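Local atomic coordinates of CdiI immunity protein (Cupriavidus taiwanensis, PDB entry 5T87), a protein that binds the CdiA toxin of its contact-dependent growth inhibition system and so probably protects the cell from it. Residues P25-A36 / R58-C69. Numbering follows the deposited sequence.
Sequences PEAIADACLSIA and RPDSLRSLAVTC
Leu62 reaches across to the first turn of helix 25-38 and spreads its two methyls over it. Its CD1 meets Ile28 CG2 at 3.9 Å, the two side chains crossing at about a right angle, while CD2 lies 3.6 Å from the backbone Pro25 O and also borders Ala29. Beyond Leu62, Ile28 turns CD1 onto one face of the Arg58 guanidinium, where it rests 3.5 Å above the plane, nearer the border of the group than its centre. Arg58 gets there through a bend at chi2 (-86°), which brings its chain back toward helix 25-38; its NH1 is hydrogen-bonded to Leu20 O of helix 16-22, so that polar end links the loop before helix 60-76 to a third part of the chain. The axes of segments 25-36 and 60-69 approach to 9.3 Å and run within 9° of parallel, with helix 42-53 making the return connection between them, as in the layered helical pairs of an alpha-solenoid-like fold. Alanines and cysteines line much of the seam. Leu65, with CG anti to the backbone N (chi1 175°), directs CD2 onto Ala29 CB at 3.5 Å. Farther along, Cys69 SG settles among Cys32, Leu33 CD2 and Ala36, 3.6 Å from Ala36 CB. Here the backbones draw closest, Ala36 CA and Cys69 CA being 5.0 Å apart. Leu49 of helix 42-53 also packs on Cys69. On the toxin-facing border, Ala29, Leu33 and Leu65 additionally touch Leu41, His46 and Arg39, respectively, of the CdiA toxin chain.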
ATOM      1  N   PRO A  25      15.570  -6.538   6.375  1.00 49.42           N
ATOM      2  CA  PRO A  25      14.229  -6.382   5.810  1.00 48.33           C
ATOM      3  C   PRO A  25      13.284  -5.410   6.492  1.00 48.52           C
ATOM      4  O   PRO A  25      12.553  -4.722   5.798  1.00 49.42           O
ATOM      5  CB  PRO A  25      13.663  -7.792   5.886  1.00 47.99           C
ATOM      6  CG  PRO A  25      14.851  -8.653   5.704  1.00 48.46           C
ATOM      7  CD  PRO A  25      15.984  -7.953   6.387  1.00 49.05           C
ATOM      8  N   GLU A  26      13.264  -5.363   7.819  1.00 50.41           N
ATOM      9  CA  GLU A  26      12.345  -4.453   8.538  1.00 51.28           C
ATOM     10  C   GLU A  26      12.765  -2.995   8.344  1.00 49.79           C
ATOM     11  O   GLU A  26      11.925  -2.122   8.254  1.00 49.39           O
ATOM     12  CB  GLU A  26      12.228  -4.807  10.031  1.00 52.74           C
ATOM     13  CG  GLU A  26      11.550  -6.149  10.250  1.00 54.55           C
ATOM     14  CD  GLU A  26      11.649  -6.711  11.684  1.00 57.15           C
ATOM     15  OE1 GLU A  26      11.688  -7.985  11.824  1.00 54.10           O
ATOM     16  OE2 GLU A  26      11.680  -5.883  12.644  1.00 58.24           O
ATOM     17  N   ALA A  27      14.069  -2.751   8.273  1.00 49.12           N
ATOM     18  CA  ALA A  27      14.581  -1.422   7.984  1.00 49.38           C
ATOM     19  C   ALA A  27      14.149  -1.016   6.579  1.00 48.55           C
ATOM     20  O   ALA A  27      13.684   0.117   6.358  1.00 46.94           O
ATOM     21  CB  ALA A  27      16.101  -1.383   8.109  1.00 49.74           C
ATOM     22  N   ILE A  28      14.268  -1.951   5.639  1.00 47.48           N
ATOM     23  CA  ILE A  28      13.963  -1.630   4.244  1.00 48.15           C
ATOM     24  C   ILE A  28      12.476  -1.353   4.052  1.00 47.29           C
ATOM     25  O   ILE A  28      12.103  -0.410   3.335  1.00 45.91           O
ATOM     26  CB  ILE A  28      14.491  -2.701   3.264  1.00 48.07           C
ATOM     27  CG1 ILE A  28      16.014  -2.631   3.193  1.00 48.59           C
ATOM     28  CG2 ILE A  28      13.959  -2.475   1.860  1.00 48.57           C
ATOM     29  CD1 ILE A  28      16.620  -3.973   2.867  1.00 49.82           C
ATOM     30  N   ALA A  29      11.641  -2.160   4.701  1.00 46.71           N
ATOM     31  CA  ALA A  29      10.203  -1.958   4.654  1.00 46.07           C
ATOM     32  C   ALA A  29       9.849  -0.592   5.223  1.00 46.33           C
ATOM     33  O   ALA A  29       9.010   0.122   4.673  1.00 45.44           O
ATOM     34  CB  ALA A  29       9.502  -3.044   5.439  1.00 46.53           C
ATOM     35  N   ASP A  30      10.503  -0.228   6.321  1.00 46.55           N
ATOM     36  CA  ASP A  30      10.248   1.053   6.949  1.00 46.93           C
ATOM     37  C   ASP A  30      10.587   2.187   6.011  1.00 45.27           C
ATOM     38  O   ASP A  30       9.840   3.133   5.916  1.00 45.15           O
ATOM     39  CB  ASP A  30      11.035   1.199   8.257  1.00 48.98           C
ATOM     40  CG  ASP A  30      10.504   0.314   9.359  1.00 49.80           C
ATOM     41  OD1 ASP A  30       9.439  -0.314   9.178  1.00 49.62           O
ATOM     42  OD2 ASP A  30      11.177   0.238  10.406  1.00 52.44           O
ATOM     43  N   ALA A  31      11.710   2.072   5.317  1.00 44.57           N
ATOM     44  CA  ALA A  31      12.128   3.072   4.319  1.00 44.06           C
ATOM     45  C   ALA A  31      11.114   3.197   3.183  1.00 43.26           C
ATOM     46  O   ALA A  31      10.644   4.298   2.888  1.00 42.70           O
ATOM     47  CB  ALA A  31      13.496   2.724   3.766  1.00 43.79           C
ATOM     48  N   CYS A  32      10.750   2.066   2.581  1.00 42.76           N
ATOM     49  CA  CYS A  32       9.709   2.051   1.563  1.00 43.25           C
ATOM     50  C   CYS A  32       8.444   2.717   2.038  1.00 43.65           C
ATOM     51  O   CYS A  32       7.860   3.514   1.331  1.00 44.96           O
ATOM     52  CB  CYS A  32       9.403   0.630   1.112  1.00 43.87           C
ATOM     53  SG  CYS A  32      10.783  -0.102   0.190  1.00 45.73           S
ATOM     54  N   LEU A  33       8.018   2.416   3.252  1.00 44.85           N
ATOM     55  CA  LEU A  33       6.791   3.021   3.757  1.00 44.68           C
ATOM     56  C   LEU A  33       6.945   4.490   4.129  1.00 45.20           C
ATOM     57  O   LEU A  33       6.006   5.265   3.940  1.00 46.04           O
ATOM     58  CB  LEU A  33       6.237   2.234   4.924  1.00 44.89           C
ATOM     59  CG  LEU A  33       5.529   0.950   4.511  1.00 44.71           C
ATOM     60  CD1 LEU A  33       5.323   0.091   5.758  1.00 44.55           C
ATOM     61  CD2 LEU A  33       4.204   1.230   3.795  1.00 44.92           C
ATOM     62  N   SER A  34       8.111   4.885   4.636  1.00 44.88           N
ATOM     63  CA  SER A  34       8.356   6.293   4.918  1.00 45.76           C
ATOM     64  C   SER A  34       8.248   7.126   3.618  1.00 45.71           C
ATOM     65  O   SER A  34       7.651   8.218   3.593  1.00 45.83           O
ATOM     66  CB  SER A  34       9.718   6.479   5.575  1.00 46.55           C
ATOM     67  OG  SER A  34       9.822   7.789   6.115  1.00 48.73           O
ATOM     68  N   ILE A  35       8.811   6.576   2.550  1.00 44.28           N
ATOM     69  CA  ILE A  35       8.658   7.127   1.215  1.00 44.11           C
ATOM     70  C   ILE A  35       7.185   7.161   0.827  1.00 43.82           C
ATOM     71  O   ILE A  35       6.684   8.199   0.392  1.00 44.09           O
ATOM     72  CB  ILE A  35       9.463   6.309   0.176  1.00 43.37           C
ATOM     73  CG1 ILE A  35      10.960   6.572   0.348  1.00 43.72           C
ATOM     74  CG2 ILE A  35       9.037   6.646  -1.240  1.00 43.42           C
ATOM     75  CD1 ILE A  35      11.836   5.505  -0.269  1.00 43.92           C
ATOM     76  N   ALA A  36       6.502   6.035   0.969  1.00 43.39           N
ATOM     77  CA  ALA A  36       5.121   5.948   0.510  1.00 44.04           C
ATOM     78  C   ALA A  36       4.227   6.974   1.189  1.00 45.11           C
ATOM     79  O   ALA A  36       3.438   7.614   0.507  1.00 46.30           O
ATOM     80  CB  ALA A  36       4.567   4.558   0.716  1.00 44.44           C
ATOM     81  N   ARG A  58      16.582  -9.213  -3.735  1.00 48.79           N
ATOM     82  CA  ARG A  58      15.736  -8.904  -2.575  1.00 46.89           C
ATOM     83  C   ARG A  58      14.567  -9.914  -2.507  1.00 43.64           C
ATOM     84  O   ARG A  58      14.092 -10.393  -3.543  1.00 42.70           O
ATOM     85  CB  ARG A  58      15.232  -7.466  -2.677  1.00 49.57           C
ATOM     86  CG  ARG A  58      16.285  -6.411  -2.355  1.00 52.84           C
ATOM     87  CD  ARG A  58      16.316  -6.165  -0.842  1.00 56.89           C
ATOM     88  NE  ARG A  58      17.491  -5.434  -0.359  1.00 60.26           N
ATOM     89  CZ  ARG A  58      17.742  -4.139  -0.578  1.00 63.90           C
ATOM     90  NH1 ARG A  58      18.859  -3.613  -0.082  1.00 67.62           N
ATOM     91  NH2 ARG A  58      16.912  -3.361  -1.295  1.00 62.74           N
ATOM     92  N   PRO A  59      14.106 -10.255  -1.288  1.00 40.95           N
ATOM     93  CA  PRO A  59      13.053 -11.259  -1.151  1.00 39.74           C
ATOM     94  C   PRO A  59      11.716 -10.743  -1.667  1.00 38.45           C
ATOM     95  O   PRO A  59      11.493  -9.533  -1.667  1.00 37.29           O
ATOM     96  CB  PRO A  59      13.011 -11.515   0.365  1.00 39.79           C
ATOM     97  CG  PRO A  59      13.453 -10.230   0.960  1.00 39.84           C
ATOM     98  CD  PRO A  59      14.501  -9.710   0.025  1.00 40.64           C
ATOM     99  N   ASP A  60      10.856 -11.661  -2.107  1.00 37.74           N
ATOM    100  CA  ASP A  60       9.578 -11.313  -2.737  1.00 37.83           C
ATOM    101  C   ASP A  60       8.726 -10.380  -1.879  1.00 37.89           C
ATOM    102  O   ASP A  60       8.072  -9.482  -2.390  1.00 37.64           O
ATOM    103  CB  ASP A  60       8.774 -12.573  -3.049  1.00 38.04           C
ATOM    104  CG  ASP A  60       9.387 -13.403  -4.163  1.00 39.05           C
ATOM    105  OD1 ASP A  60      10.217 -12.877  -4.956  1.00 40.54           O
ATOM    106  OD2 ASP A  60       9.030 -14.593  -4.262  1.00 39.14           O
ATOM    107  N   SER A  61       8.754 -10.610  -0.572  1.00 38.06           N
ATOM    108  CA  SER A  61       8.066  -9.771   0.396  1.00 38.12           C
ATOM    109  C   SER A  61       8.400  -8.301   0.203  1.00 37.71           C
ATOM    110  O   SER A  61       7.514  -7.478   0.186  1.00 37.62           O
ATOM    111  CB  SER A  61       8.408 -10.208   1.832  1.00 37.95           C
ATOM    112  OG  SER A  61       9.806 -10.095   2.088  1.00 38.31           O
ATOM    113  N   LEU A  62       9.675  -7.984   0.042  1.00 38.69           N
ATOM    114  CA  LEU A  62      10.116  -6.590  -0.071  1.00 39.85           C
ATOM    115  C   LEU A  62       9.790  -5.965  -1.414  1.00 40.62           C
ATOM    116  O   LEU A  62       9.377  -4.799  -1.478  1.00 41.20           O
ATOM    117  CB  LEU A  62      11.615  -6.456   0.208  1.00 40.04           C
ATOM    118  CG  LEU A  62      12.018  -6.588   1.681  1.00 40.48           C
ATOM    119  CD1 LEU A  62      13.524  -6.380   1.819  1.00 41.01           C
ATOM    120  CD2 LEU A  62      11.236  -5.606   2.569  1.00 40.55           C
ATOM    121  N   ARG A  63       9.953  -6.754  -2.468  1.00 41.92           N
ATOM    122  CA  ARG A  63       9.667  -6.319  -3.832  1.00 42.80           C
ATOM    123  C   ARG A  63       8.191  -6.007  -3.977  1.00 42.77           C
ATOM    124  O   ARG A  63       7.811  -4.981  -4.535  1.00 43.19           O
ATOM    125  CB  ARG A  63      10.100  -7.393  -4.822  1.00 43.80           C
ATOM    126  CG  ARG A  63      11.603  -7.608  -4.794  1.00 45.22           C
ATOM    127  CD  ARG A  63      12.064  -8.782  -5.621  1.00 46.96           C
ATOM    128  NE  ARG A  63      11.867  -8.534  -7.041  1.00 48.58           N
ATOM    129  CZ  ARG A  63      11.176  -9.305  -7.884  1.00 51.18           C
ATOM    130  NH1 ARG A  63      10.590 -10.438  -7.488  1.00 52.86           N
ATOM    131  NH2 ARG A  63      11.084  -8.941  -9.152  1.00 52.80           N
ATOM    132  N   SER A  64       7.370  -6.885  -3.430  1.00 42.83           N
ATOM    133  CA  SER A  64       5.928  -6.721  -3.443  1.00 43.47           C
ATOM    134  C   SER A  64       5.486  -5.488  -2.649  1.00 42.91           C
ATOM    135  O   SER A  64       4.616  -4.725  -3.100  1.00 43.07           O
ATOM    136  CB  SER A  64       5.267  -7.993  -2.897  1.00 44.08           C
ATOM    137  OG  SER A  64       3.894  -8.037  -3.244  1.00 46.15           O
ATOM    138  N   LEU A  65       6.098  -5.283  -1.485  1.00 41.80           N
ATOM    139  CA  LEU A  65       5.790  -4.118  -0.660  1.00 41.90           C
ATOM    140  C   LEU A  65       6.102  -2.795  -1.399  1.00 42.48           C
ATOM    141  O   LEU A  65       5.318  -1.826  -1.364  1.00 41.63           O
ATOM    142  CB  LEU A  65       6.550  -4.183   0.670  1.00 41.16           C
ATOM    143  CG  LEU A  65       6.398  -2.946   1.565  1.00 41.14           C
ATOM    144  CD1 LEU A  65       4.943  -2.717   1.904  1.00 41.34           C
ATOM    145  CD2 LEU A  65       7.237  -3.041   2.822  1.00 41.16           C
ATOM    146  N   ALA A  66       7.255  -2.771  -2.062  1.00 42.95           N
ATOM    147  CA  ALA A  66       7.678  -1.597  -2.841  1.00 42.95           C
ATOM    148  C   ALA A  66       6.657  -1.224  -3.915  1.00 42.57           C
ATOM    149  O   ALA A  66       6.365  -0.037  -4.116  1.00 43.08           O
ATOM    150  CB  ALA A  66       9.045  -1.842  -3.462  1.00 42.68           C
ATOM    151  N   VAL A  67       6.094  -2.232  -4.579  1.00 41.65           N
ATOM    152  CA  VAL A  67       5.018  -1.994  -5.542  1.00 41.89           C
ATOM    153  C   VAL A  67       3.799  -1.392  -4.856  1.00 41.78           C
ATOM    154  O   VAL A  67       3.277  -0.403  -5.293  1.00 40.98           O
ATOM    155  CB  VAL A  67       4.617  -3.288  -6.256  1.00 43.13           C
ATOM    156  CG1 VAL A  67       3.331  -3.110  -7.064  1.00 44.24           C
ATOM    157  CG2 VAL A  67       5.745  -3.751  -7.161  1.00 43.23           C
ATOM    158  N   THR A  68       3.361  -2.005  -3.764  1.00 43.02           N
ATOM    159  CA  THR A  68       2.264  -1.474  -2.962  1.00 43.60           C
ATOM    160  C   THR A  68       2.542  -0.021  -2.566  1.00 43.73           C
ATOM    161  O   THR A  68       1.657   0.827  -2.654  1.00 44.51           O
ATOM    162  CB  THR A  68       2.000  -2.393  -1.737  1.00 44.29           C
ATOM    163  OG1 THR A  68       1.301  -3.557  -2.184  1.00 44.95           O
ATOM    164  CG2 THR A  68       1.167  -1.713  -0.651  1.00 44.52           C
ATOM    165  N   CYS A  69       3.777   0.261  -2.169  1.00 43.55           N
ATOM    166  CA  CYS A  69       4.202   1.632  -1.882  1.00 43.74           C
ATOM    167  C   CYS A  69       4.088   2.580  -3.079  1.00 43.46           C
ATOM    168  O   CYS A  69       3.749   3.755  -2.909  1.00 42.34           O
ATOM    169  CB  CYS A  69       5.630   1.651  -1.345  1.00 43.67           C
ATOM    170  SG  CYS A  69       5.702   1.112   0.366  1.00 43.54           S
TER